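O-methyltransferase (Bacillus halodurans, PDB 2GPY) is a putative O-methyltransferase that probably transfers a methyl group from S-adenosylmethionine to a hydroxyl of a substrate not yet identified. Local coordinates at residues D20-M26 and K96-L101; M43-L47 and Y67-M72; A73-A79 and L103-I107; P55-I61 and P125-F131. All coordinates share one frame; numbering follows the deposited sequence. Where two conformers were deposited one is given.

Contact 1: residues D20-M26 and K96-L101; sequences DQYIEQM and KHVKAL
One face of the His97 imidazole is covered by Met26, present as selenomethionine: CG of Met26 stands 4.0 Å from the His97 ring centroid and only 6° off the ring normal, and SE of Met26 follows over the same face at 4.2 Å from that centroid. A bend at the last torsion of Met26 brings its CE to 3.7 Å from ND1 of His97. The hydroxyl of Tyr22 lies at the imidazole edge, near its plane, though its close approach to CD2 is doubtful; the two rings meet obliquely, with planes at 78°. Tyr22 has CG opposite its backbone N (chi1 -168°), which carries the phenol to the last turn of helix 88-100, where CZ of Tyr22 meets Ala100 CB at 3.5 Å. Nearer the ring's base, Tyr22 CD2 lies 4.0 Å from Leu101 CD1, a methyl that also touches Ile23 CD1. No hydrogen bond joins the segments. The polar link is the zinc ion bound by NE2 of His97, Glu93 and, from helix 21-32, Glu29. With ND1 of His97 hydrogen-bonded to Ile65 O, both imidazole nitrogens are engaged, which probably fixes the ring's rotation; the zinc, with ligands from both, ties the two nearly antiparallel helices together.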
loop_
_atom_site.group_PDB
_atom_site.type_symbol
_atom_site.label_atom_id
_atom_site.label_comp_id
_atom_site.label_asym_id
_atom_site.label_seq_id
_atom_site.Cartn_x
_atom_site.Cartn_y
_atom_site.Cartn_z
ATOM N N ASP B 20 -3.521 18.121 -15.506
ATOM C CA ASP B 20 -3.223 18.830 -16.757
ATOM C C ASP B 20 -4.520 18.949 -17.568
ATOM O O ASP B 20 -5.325 18.009 -17.594
ATOM C CB ASP B 20 -2.128 18.063 -17.523
ATOM C CG ASP B 20 -2.027 18.444 -19.014
ATOM O OD1 ASP B 20 -2.331 19.592 -19.417
ATOM O OD2 ASP B 20 -1.616 17.564 -19.799
ATOM N N GLN B 21 -4.742 20.095 -18.213
ATOM C CA GLN B 21 -5.991 20.287 -18.968
ATOM C C GLN B 21 -6.272 19.107 -19.930
ATOM O O GLN B 21 -7.442 18.722 -20.162
ATOM C CB GLN B 21 -6.013 21.659 -19.686
ATOM C CG GLN B 21 -5.460 21.685 -21.120
ATOM C CD GLN B 21 -5.416 23.091 -21.775
ATOM O OE1 GLN B 21 -6.446 23.750 -21.924
ATOM N NE2 GLN B 21 -4.219 23.525 -22.205
ATOM N N TYR B 22 -5.210 18.529 -20.487
ATOM C CA TYR B 22 -5.376 17.442 -21.482
ATOM C C TYR B 22 -5.977 16.198 -20.843
ATOM O O TYR B 22 -6.797 15.518 -21.467
ATOM C CB TYR B 22 -4.051 17.075 -22.144
ATOM C CG TYR B 22 -4.186 16.180 -23.375
ATOM C CD1 TYR B 22 -4.364 16.735 -24.649
ATOM C CD2 TYR B 22 -4.108 14.788 -23.268
ATOM C CE1 TYR B 22 -4.477 15.925 -25.793
ATOM C CE2 TYR B 22 -4.195 13.969 -24.397
ATOM C CZ TYR B 22 -4.399 14.550 -25.654
ATOM O OH TYR B 22 -4.496 13.789 -26.786
ATOM N N ILE B 23 -5.518 15.899 -19.623
ATOM C CA ILE B 23 -6.023 14.804 -18.765
ATOM C C ILE B 23 -7.481 15.062 -18.376
ATOM O O ILE B 23 -8.312 14.167 -18.482
ATOM C CB ILE B 23 -5.146 14.678 -17.516
ATOM C CG1 ILE B 23 -3.664 14.596 -17.923
ATOM C CG2 ILE B 23 -5.548 13.462 -16.617
ATOM C CD1 ILE B 23 -3.230 13.249 -18.338
ATOM N N GLU B 24 -7.791 16.298 -17.965
ATOM C CA GLU B 24 -9.167 16.674 -17.657
ATOM C C GLU B 24 -10.091 16.496 -18.861
ATOM O O GLU B 24 -11.242 16.091 -18.702
ATOM C CB GLU B 24 -9.245 18.103 -17.100
ATOM C CG GLU B 24 -8.437 18.225 -15.814
ATOM C CD GLU B 24 -8.874 19.348 -14.906
ATOM O OE1 GLU B 24 -9.262 20.413 -15.398
ATOM O OE2 GLU B 24 -8.799 19.155 -13.676
ATOM N N GLN B 25 -9.575 16.795 -20.056
ATOM C CA GLN B 25 -10.301 16.615 -21.294
ATOM C C GLN B 25 -10.525 15.132 -21.596
ATOM O O GLN B 25 -11.572 14.758 -22.141
ATOM C CB GLN B 25 -9.556 17.296 -22.451
ATOM C CG GLN B 25 -10.267 17.261 -23.824
ATOM C CD GLN B 25 -11.531 18.135 -23.905
ATOM O OE1 GLN B 25 -11.706 19.092 -23.144
ATOM N NE2 GLN B 25 -12.411 17.808 -24.850
HETATM N N MSE B 26 -9.544 14.299 -21.263
HETATM C CA MSE B 26 -9.698 12.828 -21.397
HETATM C C MSE B 26 -10.790 12.283 -20.472
HETATM O O MSE B 26 -11.559 11.391 -20.856
HETATM C CB MSE B 26 -8.372 12.105 -21.131
HETATM C CG MSE B 26 -7.370 12.205 -22.281
HETATM SE SE MSE B 26 -5.673 11.366 -21.779
HETATM C CE MSE B 26 -6.241 9.591 -21.758
ATOM N N LYS B 96 -2.626 7.720 -29.636
ATOM C CA LYS B 96 -2.549 9.162 -29.856
ATOM C C LYS B 96 -2.413 9.960 -28.555
ATOM O O LYS B 96 -1.614 10.911 -28.477
ATOM C CB LYS B 96 -3.763 9.659 -30.659
ATOM C CG LYS B 96 -3.814 9.099 -32.077
ATOM C CD LYS B 96 -5.067 9.546 -32.798
ATOM C CE LYS B 96 -5.058 9.087 -34.259
ATOM N NZ LYS B 96 -5.603 7.739 -34.343
ATOM N N HIS B 97 -3.188 9.606 -27.531
ATOM C CA HIS B 97 -3.019 10.304 -26.227
ATOM C C HIS B 97 -1.622 10.135 -25.618
ATOM O O HIS B 97 -1.048 11.062 -25.041
ATOM C CB HIS B 97 -4.061 9.791 -25.241
ATOM C CG HIS B 97 -5.440 10.223 -25.598
ATOM N ND1 HIS B 97 -6.549 9.439 -25.394
ATOM C CD2 HIS B 97 -5.884 11.375 -26.152
ATOM C CE1 HIS B 97 -7.623 10.090 -25.808
ATOM N NE2 HIS B 97 -7.244 11.263 -26.271
ATOM N N VAL B 98 -1.092 8.932 -25.711
ATOM C CA VAL B 98 0.266 8.672 -25.211
ATOM C C VAL B 98 1.263 9.570 -25.972
ATOM O O VAL B 98 2.139 10.203 -25.367
ATOM C CB VAL B 98 0.600 7.163 -25.320
ATOM C CG1 VAL B 98 2.093 6.939 -25.157
ATOM C CG2 VAL B 98 -0.183 6.372 -24.252
ATOM N N LYS B 99 1.113 9.643 -27.298
ATOM C CA LYS B 99 1.960 10.485 -28.124
ATOM C C LYS B 99 1.790 11.961 -27.778
ATOM O O LYS B 99 2.780 12.701 -27.705
ATOM C CB LYS B 99 1.657 10.271 -29.612
ATOM C CG LYS B 99 2.296 9.015 -30.205
ATOM C CD LYS B 99 1.874 8.789 -31.675
ATOM C CE LYS B 99 2.747 9.571 -32.636
ATOM N NZ LYS B 99 2.571 9.138 -34.073
ATOM N N ALA B 100 0.541 12.388 -27.567
ATOM C CA ALA B 100 0.240 13.785 -27.224
ATOM C C ALA B 100 1.082 14.292 -26.058
ATOM O O ALA B 100 1.498 15.460 -26.045
ATOM C CB ALA B 100 -1.223 13.925 -26.874
ATOM N N LEU B 101 1.286 13.410 -25.073
ATOM C CA LEU B 101 1.946 13.750 -23.839
ATOM C C LEU B 101 3.421 13.392 -23.836
ATOM O O LEU B 101 4.066 13.520 -22.812
ATOM C CB LEU B 101 1.205 13.138 -22.637
ATOM C CG LEU B 101 -0.237 13.664 -22.569
ATOM C CD1 LEU B 101 -1.085 12.820 -21.654
ATOM C CD2 LEU B 101 -0.249 15.196 -22.140
#

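Contact 2: residues M43-L47 and Y67-M72; sequences MESLL and YSAIRM
Arg71 reaches across to helix 40-53 and meets Glu44 in a salt bridge: NH2 of Arg71 lies 2.6 Å from OE2 of Glu44, with the N-H...O angle at 160°. OE2 sits in the guanidinium plane but is met from above its own carboxylate plane, and Arg71 NH1 adds a weak second bond to it. NH1 also donates to Tyr67 OH at 3.1 Å, and that hydroxyl is also hydrogen-bonded to Glu27 of helix 21-32. Leu47 CD1 lies over one face of the guanidinium, 3.6 Å from Arg71 NH2. The backbones come nearest at Leu47 and Met72, with CA atoms 6.3 Å apart, and Leu47 CD2 touches Met72 CG at 3.8 Å. Toward Met43 and Ser68 the CA atoms spread to 7.9 Å; this wider spacing is filled by the bent side chain of Met43 (selenomethionine), whose CE meets Tyr67 CE2 at 3.6 Å. The more open side is that of Arg71 and Ser68, both partly exposed. Crossing at -45°, the two helices pack beside each other on the Phe131 side of the central sheet, as helices flank the sheet in the Rossmann-like methyltransferase fold.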
loop_
_atom_site.group_PDB
_atom_site.type_symbol
_atom_site.label_atom_id
_atom_site.label_comp_id
_atom_site.label_asym_id
_atom_site.label_seq_id
_atom_site.Cartn_x
_atom_site.Cartn_y
_atom_site.Cartn_z
HETATM N N MSE B 43 -8.510 6.656 -8.386
HETATM C CA MSE B 43 -7.298 6.845 -9.179
HETATM C C MSE B 43 -6.254 7.567 -8.333
HETATM O O MSE B 43 -5.082 7.197 -8.333
HETATM C CB MSE B 43 -7.599 7.630 -10.483
HETATM C CG MSE B 43 -6.301 8.053 -11.181
HETATM SE SE MSE B 43 -5.388 6.462 -11.871
HETATM C CE MSE B 43 -6.194 6.353 -12.982
ATOM N N GLU B 44 -6.663 8.626 -7.636
ATOM C CA GLU B 44 -5.702 9.391 -6.841
ATOM C C GLU B 44 -5.097 8.510 -5.743
ATOM O O GLU B 44 -3.889 8.564 -5.467
ATOM C CB GLU B 44 -6.353 10.637 -6.241
ATOM C CG GLU B 44 -6.756 11.670 -7.310
ATOM C CD GLU B 44 -5.549 12.316 -8.028
ATOM O OE1 GLU B 44 -4.448 12.383 -7.443
ATOM O OE2 GLU B 44 -5.716 12.764 -9.181
ATOM N N SER B 45 -5.953 7.718 -5.109
ATOM C CA SER B 45 -5.478 6.773 -4.087
ATOM C C SER B 45 -4.562 5.727 -4.654
ATOM O O SER B 45 -3.505 5.444 -4.060
ATOM C CB SER B 45 -6.655 6.124 -3.357
ATOM O OG SER B 45 -7.197 7.079 -2.482
ATOM N N LEU B 46 -4.928 5.161 -5.800
ATOM C CA LEU B 46 -4.080 4.172 -6.446
ATOM C C LEU B 46 -2.712 4.738 -6.780
ATOM O O LEU B 46 -1.696 4.076 -6.570
ATOM C CB LEU B 46 -4.715 3.595 -7.719
ATOM C CG LEU B 46 -3.978 2.368 -8.268
ATOM C CD1 LEU B 46 -4.141 1.209 -7.260
ATOM C CD2 LEU B 46 -4.431 1.963 -9.641
ATOM N N LEU B 47 -2.679 5.941 -7.342
ATOM C CA LEU B 47 -1.394 6.515 -7.747
ATOM C C LEU B 47 -0.515 6.734 -6.512
ATOM O O LEU B 47 0.714 6.518 -6.525
ATOM C CB LEU B 47 -1.645 7.852 -8.448
ATOM C CG LEU B 47 -2.347 7.695 -9.804
ATOM C CD1 LEU B 47 -2.630 9.100 -10.289
ATOM C CD2 LEU B 47 -1.454 6.917 -10.814
ATOM N N TYR B 67 -6.022 6.340 -20.203
ATOM C CA TYR B 67 -6.027 7.215 -19.023
ATOM C C TYR B 67 -5.189 6.687 -17.845
ATOM O O TYR B 67 -4.315 7.414 -17.326
ATOM C CB TYR B 67 -7.462 7.462 -18.601
ATOM C CG TYR B 67 -7.608 8.376 -17.407
ATOM C CD1 TYR B 67 -7.543 9.750 -17.554
ATOM C CD2 TYR B 67 -7.841 7.845 -16.147
ATOM C CE1 TYR B 67 -7.688 10.594 -16.434
ATOM C CE2 TYR B 67 -8.011 8.664 -15.040
ATOM C CZ TYR B 67 -7.937 10.026 -15.189
ATOM O OH TYR B 67 -8.147 10.794 -14.067
ATOM N N SER B 68 -5.415 5.430 -17.448
ATOM C CA SER B 68 -4.660 4.866 -16.308
ATOM C C SER B 68 -3.168 4.706 -16.619
ATOM O O SER B 68 -2.335 5.008 -15.768
ATOM C CB SER B 68 -5.276 3.563 -15.782
ATOM O OG SER B 68 -6.523 3.825 -15.158
ATOM N N ALA B 69 -2.835 4.269 -17.838
ATOM C CA ALA B 69 -1.438 4.099 -18.244
ATOM C C ALA B 69 -0.739 5.454 -18.146
ATOM O O ALA B 69 0.357 5.568 -17.602
ATOM C CB ALA B 69 -1.319 3.566 -19.678
ATOM N N ILE B 70 -1.375 6.479 -18.714
ATOM C CA ILE B 70 -0.842 7.842 -18.686
ATOM C C ILE B 70 -0.644 8.383 -17.279
ATOM O O ILE B 70 0.439 8.884 -16.962
ATOM C CB ILE B 70 -1.683 8.809 -19.561
ATOM C CG1 ILE B 70 -1.391 8.501 -21.042
ATOM C CG2 ILE B 70 -1.365 10.265 -19.238
ATOM C CD1 ILE B 70 -2.402 9.115 -22.031
ATOM N N ARG B 71 -1.678 8.294 -16.444
ATOM C CA ARG B 71 -1.581 8.840 -15.105
ATOM C C ARG B 71 -0.565 8.102 -14.238
ATOM O O ARG B 71 0.152 8.732 -13.436
ATOM C CB ARG B 71 -2.965 8.867 -14.476
ATOM C CG ARG B 71 -3.767 9.950 -15.191
ATOM C CD ARG B 71 -4.694 10.674 -14.312
ATOM N NE ARG B 71 -4.019 11.360 -13.215
ATOM C CZ ARG B 71 -4.644 11.716 -12.108
ATOM N NH1 ARG B 71 -5.931 11.462 -11.998
ATOM N NH2 ARG B 71 -3.987 12.322 -11.103
HETATM N N MSE B 72 -0.454 6.781 -14.422
HETATM C CA MSE B 72 0.623 6.038 -13.740
HETATM C C MSE B 72 2.023 6.440 -14.214
HETATM O O MSE B 72 2.946 6.625 -13.371
HETATM C CB MSE B 72 0.457 4.508 -13.903
HETATM C CG MSE B 72 -0.790 4.007 -13.196
HETATM SE SE MSE B 72 -0.936 2.020 -13.234
HETATM C CE MSE B 72 -1.223 1.735 -15.173
#

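Contact 3: residues A73-A79 and L103-I107; sequences AQALPEA and LESRI
The guanidinium of Arg106 grips the carbonyl oxygen of Ala73 end-on with both terminal nitrogens. NH1 of Arg106 lies 2.9 Å and NH2 3.0 Å from Ala73 O; both come from the same face of that carbonyl, NH1 well above its plane (63° out) and NH2 only tilted from it. NH2 makes a straighter bond to Ala79 O, 3.1 Å away at 165°. Both oxygens lie in the guanidinium plane, whereas Pro77 O sits over one face, 3.2 Å from Arg106 CZ, and makes no hydrogen bond there. The bend at chi3 (-67°) turns the flat group so that its edge faces Ala73 O and Ala79 O. A methionine in place of Arg106 would probably leave Ala73 O and Ala79 O without their side-chain donors and the turn freer to shift against the helix end. Behind this first shell, the type I turn from Leu76 to Ala79 is closed by Ala79 N to Leu76 O at 2.9 Å. On the arginine's own side, Leu103 O accepts from the N atoms of both Arg106 and Ile107, and Arg106 is tied through its backbone to Ile81. Beside these polar groups, Ala73 CB meets Ile107 CD1 at 3.7 Å. The arginine thus acts at the C-terminal end of helix 67-75, where its positive charge probably interacts favourably with the helix dipole and the carbonyls of the exit turn.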
loop_
_atom_site.group_PDB
_atom_site.type_symbol
_atom_site.label_atom_id
_atom_site.label_comp_id
_atom_site.label_asym_id
_atom_site.label_seq_id
_atom_site.Cartn_x
_atom_site.Cartn_y
_atom_site.Cartn_z
ATOM N N ALA B 73 2.196 6.578 -15.537
ATOM C CA ALA B 73 3.491 7.007 -16.068
ATOM C C ALA B 73 3.860 8.395 -15.532
ATOM O O ALA B 73 5.014 8.642 -15.196
ATOM C CB ALA B 73 3.495 7.010 -17.620
ATOM N N GLN B 74 2.882 9.298 -15.464
ATOM C CA GLN B 74 3.150 10.642 -14.949
ATOM C C GLN B 74 3.499 10.611 -13.461
ATOM O O GLN B 74 4.355 11.390 -13.012
ATOM C CB GLN B 74 1.957 11.559 -15.181
ATOM C CG GLN B 74 1.761 11.938 -16.631
ATOM C CD GLN B 74 0.590 12.889 -16.791
ATOM O OE1 GLN B 74 0.687 13.876 -17.509
ATOM N NE2 GLN B 74 -0.517 12.601 -16.112
ATOM N N ALA B 75 2.861 9.724 -12.699
ATOM C CA ALA B 75 3.102 9.670 -11.246
ATOM C C ALA B 75 4.428 9.010 -10.910
ATOM O O ALA B 75 4.992 9.250 -9.837
ATOM C CB ALA B 75 1.966 8.929 -10.537
ATOM N N LEU B 76 4.887 8.135 -11.813
ATOM C CA LEU B 76 6.086 7.320 -11.642
ATOM C C LEU B 76 7.042 7.555 -12.825
ATOM O O LEU B 76 7.172 6.701 -13.711
ATOM C CB LEU B 76 5.689 5.839 -11.579
ATOM C CG LEU B 76 4.761 5.422 -10.415
ATOM C CD1 LEU B 76 4.040 4.088 -10.705
ATOM C CD2 LEU B 76 5.554 5.358 -9.094
ATOM N N PRO B 77 7.748 8.690 -12.825
ATOM C CA PRO B 77 8.553 9.092 -14.026
ATOM C C PRO B 77 9.646 8.091 -14.430
ATOM O O PRO B 77 10.098 8.091 -15.580
ATOM C CB PRO B 77 9.174 10.432 -13.614
ATOM C CG PRO B 77 8.360 10.890 -12.372
ATOM C CD PRO B 77 7.855 9.654 -11.713
ATOM N N GLU B 78 10.053 7.246 -13.490
ATOM C CA GLU B 78 11.072 6.219 -13.737
ATOM C C GLU B 78 10.543 4.876 -14.273
ATOM O O GLU B 78 11.322 4.064 -14.802
ATOM C CB GLU B 78 11.853 5.968 -12.447
ATOM C CG GLU B 78 12.632 7.169 -11.973
ATOM C CD GLU B 78 13.696 7.569 -12.965
ATOM O OE1 GLU B 78 13.395 8.371 -13.887
ATOM O OE2 GLU B 78 14.842 7.074 -12.823
ATOM N N ALA B 79 9.241 4.649 -14.148
ATOM C CA ALA B 79 8.674 3.340 -14.418
ATOM C C ALA B 79 8.324 3.189 -15.889
ATOM O O ALA B 79 8.180 4.168 -16.613
ATOM C CB ALA B 79 7.409 3.115 -13.569
ATOM N N LEU B 103 4.868 10.482 -24.094
ATOM C CA LEU B 103 5.090 9.328 -23.195
ATOM C C LEU B 103 5.416 7.987 -23.888
ATOM O O LEU B 103 5.497 6.932 -23.234
ATOM C CB LEU B 103 3.897 9.165 -22.242
ATOM C CG LEU B 103 3.710 10.290 -21.203
ATOM C CD1 LEU B 103 2.332 10.142 -20.443
ATOM C CD2 LEU B 103 4.850 10.262 -20.206
ATOM N N GLU B 104 5.630 8.008 -25.194
ATOM C CA GLU B 104 5.793 6.756 -25.932
ATOM C C GLU B 104 7.004 5.918 -25.492
ATOM O O GLU B 104 7.010 4.681 -25.650
ATOM C CB GLU B 104 5.873 7.023 -27.438
ATOM C CG GLU B 104 4.857 6.189 -28.202
ATOM C CD GLU B 104 4.911 6.397 -29.703
ATOM O OE1 GLU B 104 5.698 7.264 -30.170
ATOM O OE2 GLU B 104 4.169 5.692 -30.413
ATOM N N SER B 105 8.026 6.578 -24.943
ATOM C CA SER B 105 9.240 5.864 -24.556
ATOM C C SER B 105 9.039 5.105 -23.250
ATOM O O SER B 105 9.865 4.276 -22.870
ATOM C CB SER B 105 10.468 6.800 -24.495
ATOM O OG SER B 105 10.345 7.714 -23.412
ATOM N N ARG B 106 7.931 5.373 -22.567
ATOM C CA ARG B 106 7.681 4.769 -21.278
ATOM C C ARG B 106 6.363 3.996 -21.204
ATOM O O ARG B 106 6.116 3.279 -20.239
ATOM C CB ARG B 106 7.712 5.847 -20.208
ATOM C CG ARG B 106 9.122 6.414 -20.023
ATOM C CD ARG B 106 9.292 6.921 -18.629
ATOM N NE ARG B 106 8.451 8.089 -18.376
ATOM C CZ ARG B 106 7.488 8.175 -17.462
ATOM N NH1 ARG B 106 6.856 9.335 -17.365
ATOM N NH2 ARG B 106 7.128 7.120 -16.665
ATOM N N ILE B 107 5.528 4.131 -22.225
ATOM C CA ILE B 107 4.272 3.370 -22.265
ATOM C C ILE B 107 4.246 2.582 -23.558
ATOM O O ILE B 107 4.241 3.179 -24.664
ATOM C CB ILE B 107 3.038 4.275 -22.190
ATOM C CG1 ILE B 107 3.039 5.102 -20.890
ATOM C CG2 ILE B 107 1.734 3.439 -22.393
ATOM C CD1 ILE B 107 1.861 6.099 -20.800
#

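Contact 4: residues P55-I61 and P125-F131; sequences PARILEI and PLFDVLF
Two neighbouring parallel strands of the central Rossmann-like methyltransferase sheet meet here, with Leu59 bonded through both its N and its O. Its N donates to Val129 O at 2.9 Å and its O accepts from Phe131 N at 2.8 Å; Ile61 N then bonds to Phe131 O. Ile58, Glu60, Val129 and Phe131 point to one face of the sheet, Leu59 and Leu130 to the other. OE1 of Glu60 is hydrogen-bonded to Ser83 in the next strand. The ladder is interrupted where the chain turns at Asp128: Arg57 O accepts from Asp128 N and, weakly, from Val129 N. Asp128 OD2 in turn takes two backbone donors, Ala56 N at 2.8 Å and Arg57 N at 3.0 Å, while its OD1 forms a salt bridge with Arg151. The Arg57 side chain, bent at chi3 (51°), folds back over the loop: NE of Arg57 reaches Leu126 O at 3.2 Å and NH2 reaches Pro125 O at 3.1 Å. Pro125 CD lies over one guanidinium face, and Arg57 CZ makes an off-centre cation-pi contact with Phe127, 4.5 Å from the ring centroid. A leucine at Arg57 would probably leave the Pro125 and Leu126 carbonyls without these donors, Phe127 without its cationic neighbour and the loop less firmly held. On the face of Phe127 away from the Arg57 guanidinium, Leu59 CB stands 3.5 Å from the centroid, 10° off the normal.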
loop_
_atom_site.group_PDB
_atom_site.type_symbol
_atom_site.label_atom_id
_atom_site.label_comp_id
_atom_site.label_asym_id
_atom_site.label_seq_id
_atom_site.Cartn_x
_atom_site.Cartn_y
_atom_site.Cartn_z
ATOM N N PRO B 55 7.209 0.985 -8.016
ATOM C CA PRO B 55 7.468 -0.095 -8.984
ATOM C C PRO B 55 8.224 0.444 -10.201
ATOM O O PRO B 55 8.066 1.614 -10.534
ATOM C CB PRO B 55 6.069 -0.559 -9.360
ATOM C CG PRO B 55 5.188 0.670 -9.190
ATOM C CD PRO B 55 5.792 1.408 -8.016
ATOM N N ALA B 56 9.065 -0.391 -10.819
ATOM C CA ALA B 56 9.755 -0.011 -12.049
ATOM C C ALA B 56 9.020 -0.452 -13.322
ATOM O O ALA B 56 9.210 0.149 -14.380
ATOM C CB ALA B 56 11.189 -0.583 -12.049
ATOM N N ARG B 57 8.232 -1.522 -13.234
ATOM C CA ARG B 57 7.634 -2.149 -14.433
ATOM C C ARG B 57 6.192 -2.523 -14.096
ATOM O O ARG B 57 5.948 -3.259 -13.128
ATOM C CB ARG B 57 8.410 -3.411 -14.823
ATOM C CG ARG B 57 9.859 -3.162 -15.335
ATOM C CD ARG B 57 10.556 -4.475 -15.680
ATOM N NE ARG B 57 9.758 -5.319 -16.577
ATOM C CZ ARG B 57 9.455 -5.035 -17.844
ATOM N NH1 ARG B 57 9.867 -3.905 -18.424
ATOM N NH2 ARG B 57 8.725 -5.894 -18.541
ATOM N N ILE B 58 5.247 -2.003 -14.874
ATOM C CA ILE B 58 3.807 -2.216 -14.630
ATOM C C ILE B 58 3.196 -2.816 -15.892
ATOM O O ILE B 58 3.476 -2.356 -17.023
ATOM C CB ILE B 58 3.104 -0.887 -14.309
ATOM C CG1 ILE B 58 3.737 -0.255 -13.054
ATOM C CG2 ILE B 58 1.543 -1.081 -14.167
ATOM C CD1 ILE B 58 3.415 1.261 -12.875
ATOM N N LEU B 59 2.391 -3.860 -15.712
ATOM C CA LEU B 59 1.599 -4.434 -16.807
ATOM C C LEU B 59 0.106 -4.187 -16.536
ATOM O O LEU B 59 -0.406 -4.458 -15.442
ATOM C CB LEU B 59 1.869 -5.935 -16.925
ATOM C CG LEU B 59 0.962 -6.675 -17.914
ATOM C CD1 LEU B 59 1.148 -6.163 -19.357
ATOM C CD2 LEU B 59 1.213 -8.158 -17.824
ATOM N N GLU B 60 -0.588 -3.653 -17.533
ATOM C CA GLU B 60 -2.007 -3.378 -17.408
ATOM C C GLU B 60 -2.779 -4.122 -18.477
ATOM O O GLU B 60 -2.393 -4.100 -19.642
ATOM C CB GLU B 60 -2.264 -1.869 -17.565
ATOM C CG GLU B 60 -3.709 -1.499 -17.883
ATOM C CD GLU B 60 -3.861 0.006 -18.016
ATOM O OE1 GLU B 60 -3.399 0.570 -19.031
ATOM O OE2 GLU B 60 -4.375 0.611 -17.046
ATOM N N ILE B 61 -3.875 -4.759 -18.085
ATOM C CA ILE B 61 -4.722 -5.426 -19.061
ATOM C C ILE B 61 -5.978 -4.591 -19.216
ATOM O O ILE B 61 -6.766 -4.480 -18.268
ATOM C CB ILE B 61 -5.118 -6.840 -18.601
ATOM C CG1 ILE B 61 -3.882 -7.639 -18.109
ATOM C CG2 ILE B 61 -5.923 -7.569 -19.722
ATOM C CD1 ILE B 61 -2.738 -7.804 -19.106
ATOM N N PRO B 125 10.691 -9.068 -19.029
ATOM C CA PRO B 125 11.130 -9.260 -17.648
ATOM C C PRO B 125 9.914 -9.212 -16.729
ATOM O O PRO B 125 8.878 -8.654 -17.111
ATOM C CB PRO B 125 12.035 -8.048 -17.385
ATOM C CG PRO B 125 12.348 -7.471 -18.720
ATOM C CD PRO B 125 11.214 -7.823 -19.619
ATOM N N LEU B 126 10.033 -9.794 -15.542
ATOM C CA LEU B 126 8.923 -9.814 -14.585
ATOM C C LEU B 126 8.472 -8.390 -14.244
ATOM O O LEU B 126 9.263 -7.451 -14.248
ATOM C CB LEU B 126 9.313 -10.573 -13.306
ATOM C CG LEU B 126 9.588 -12.081 -13.374
ATOM C CD1 LEU B 126 10.080 -12.585 -12.033
ATOM C CD2 LEU B 126 8.356 -12.877 -13.837
ATOM N N PHE B 127 7.177 -8.250 -13.977
ATOM C CA PHE B 127 6.567 -6.993 -13.618
ATOM C C PHE B 127 6.471 -6.852 -12.093
ATOM O O PHE B 127 6.371 -7.841 -11.387
ATOM C CB PHE B 127 5.179 -6.922 -14.275
ATOM C CG PHE B 127 5.236 -6.810 -15.774
ATOM C CD1 PHE B 127 5.408 -5.566 -16.381
ATOM C CD2 PHE B 127 5.167 -7.958 -16.586
ATOM C CE1 PHE B 127 5.482 -5.446 -17.805
ATOM C CE2 PHE B 127 5.236 -7.854 -18.001
ATOM C CZ PHE B 127 5.398 -6.591 -18.603
ATOM N N ASP B 128 6.541 -5.619 -11.603
ATOM C CA ASP B 128 6.342 -5.311 -10.195
ATOM C C ASP B 128 4.869 -5.184 -9.872
ATOM O O ASP B 128 4.485 -5.352 -8.732
ATOM C CB ASP B 128 7.026 -3.985 -9.839
ATOM C CG ASP B 128 8.511 -4.026 -10.121
ATOM O OD1 ASP B 128 9.146 -4.927 -9.573
ATOM O OD2 ASP B 128 9.015 -3.194 -10.924
ATOM N N VAL B 129 4.067 -4.834 -10.881
ATOM C CA VAL B 129 2.634 -4.588 -10.683
ATOM C C VAL B 129 1.886 -5.125 -11.903
ATOM O O VAL B 129 2.312 -4.889 -13.035
ATOM C CB VAL B 129 2.316 -3.040 -10.543
ATOM C CG1 VAL B 129 0.778 -2.778 -10.555
ATOM C CG2 VAL B 129 2.971 -2.413 -9.301
ATOM N N LEU B 130 0.757 -5.807 -11.654
ATOM C CA LEU B 130 -0.213 -6.159 -12.672
ATOM C C LEU B 130 -1.505 -5.452 -12.305
ATOM O O LEU B 130 -1.955 -5.557 -11.168
ATOM C CB LEU B 130 -0.453 -7.698 -12.656
ATOM C CG LEU B 130 -1.622 -8.204 -13.506
ATOM C CD1 LEU B 130 -1.411 -7.840 -15.049
ATOM C CD2 LEU B 130 -1.894 -9.722 -13.341
ATOM N N PHE B 131 -2.102 -4.737 -13.246
ATOM C CA PHE B 131 -3.311 -3.966 -12.964
ATOM C C PHE B 131 -4.429 -4.522 -13.838
ATOM O O PHE B 131 -4.332 -4.472 -15.065
ATOM C CB PHE B 131 -3.032 -2.470 -13.291
ATOM C CG PHE B 131 -4.174 -1.529 -12.971
ATOM C CD1 PHE B 131 -5.101 -1.820 -11.982
ATOM C CD2 PHE B 131 -4.288 -0.313 -13.644
ATOM C CE1 PHE B 131 -6.163 -0.919 -11.686
ATOM C CE2 PHE B 131 -5.365 0.588 -13.368
ATOM C CZ PHE B 131 -6.290 0.273 -12.396
#

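Contacts 2 and 4 are buried, their centres about 9 and 8 Å from the centre of the chain's fold; contacts 1 and 3 are only partly buried and sit farther out. Helix 67-75 serves two of them, meeting helix 40-53 in contact 2 and ending in the turn of contact 3, and its Tyr67 and Ile70 also pack on Ile23 of contact 1. Contact 4 supplies the sheet beneath: its Glu60 and Phe131 touch Ser68 of contact 2, and its Pro55 and Ile58 meet Leu76 of contact 3. Contacts 3 and 4 both use an arginine to hold backbone carbonyls, at a helix end and before a strand; contact 2 has an interhelical salt bridge, contact 1 a zinc ion bound between the outer helices.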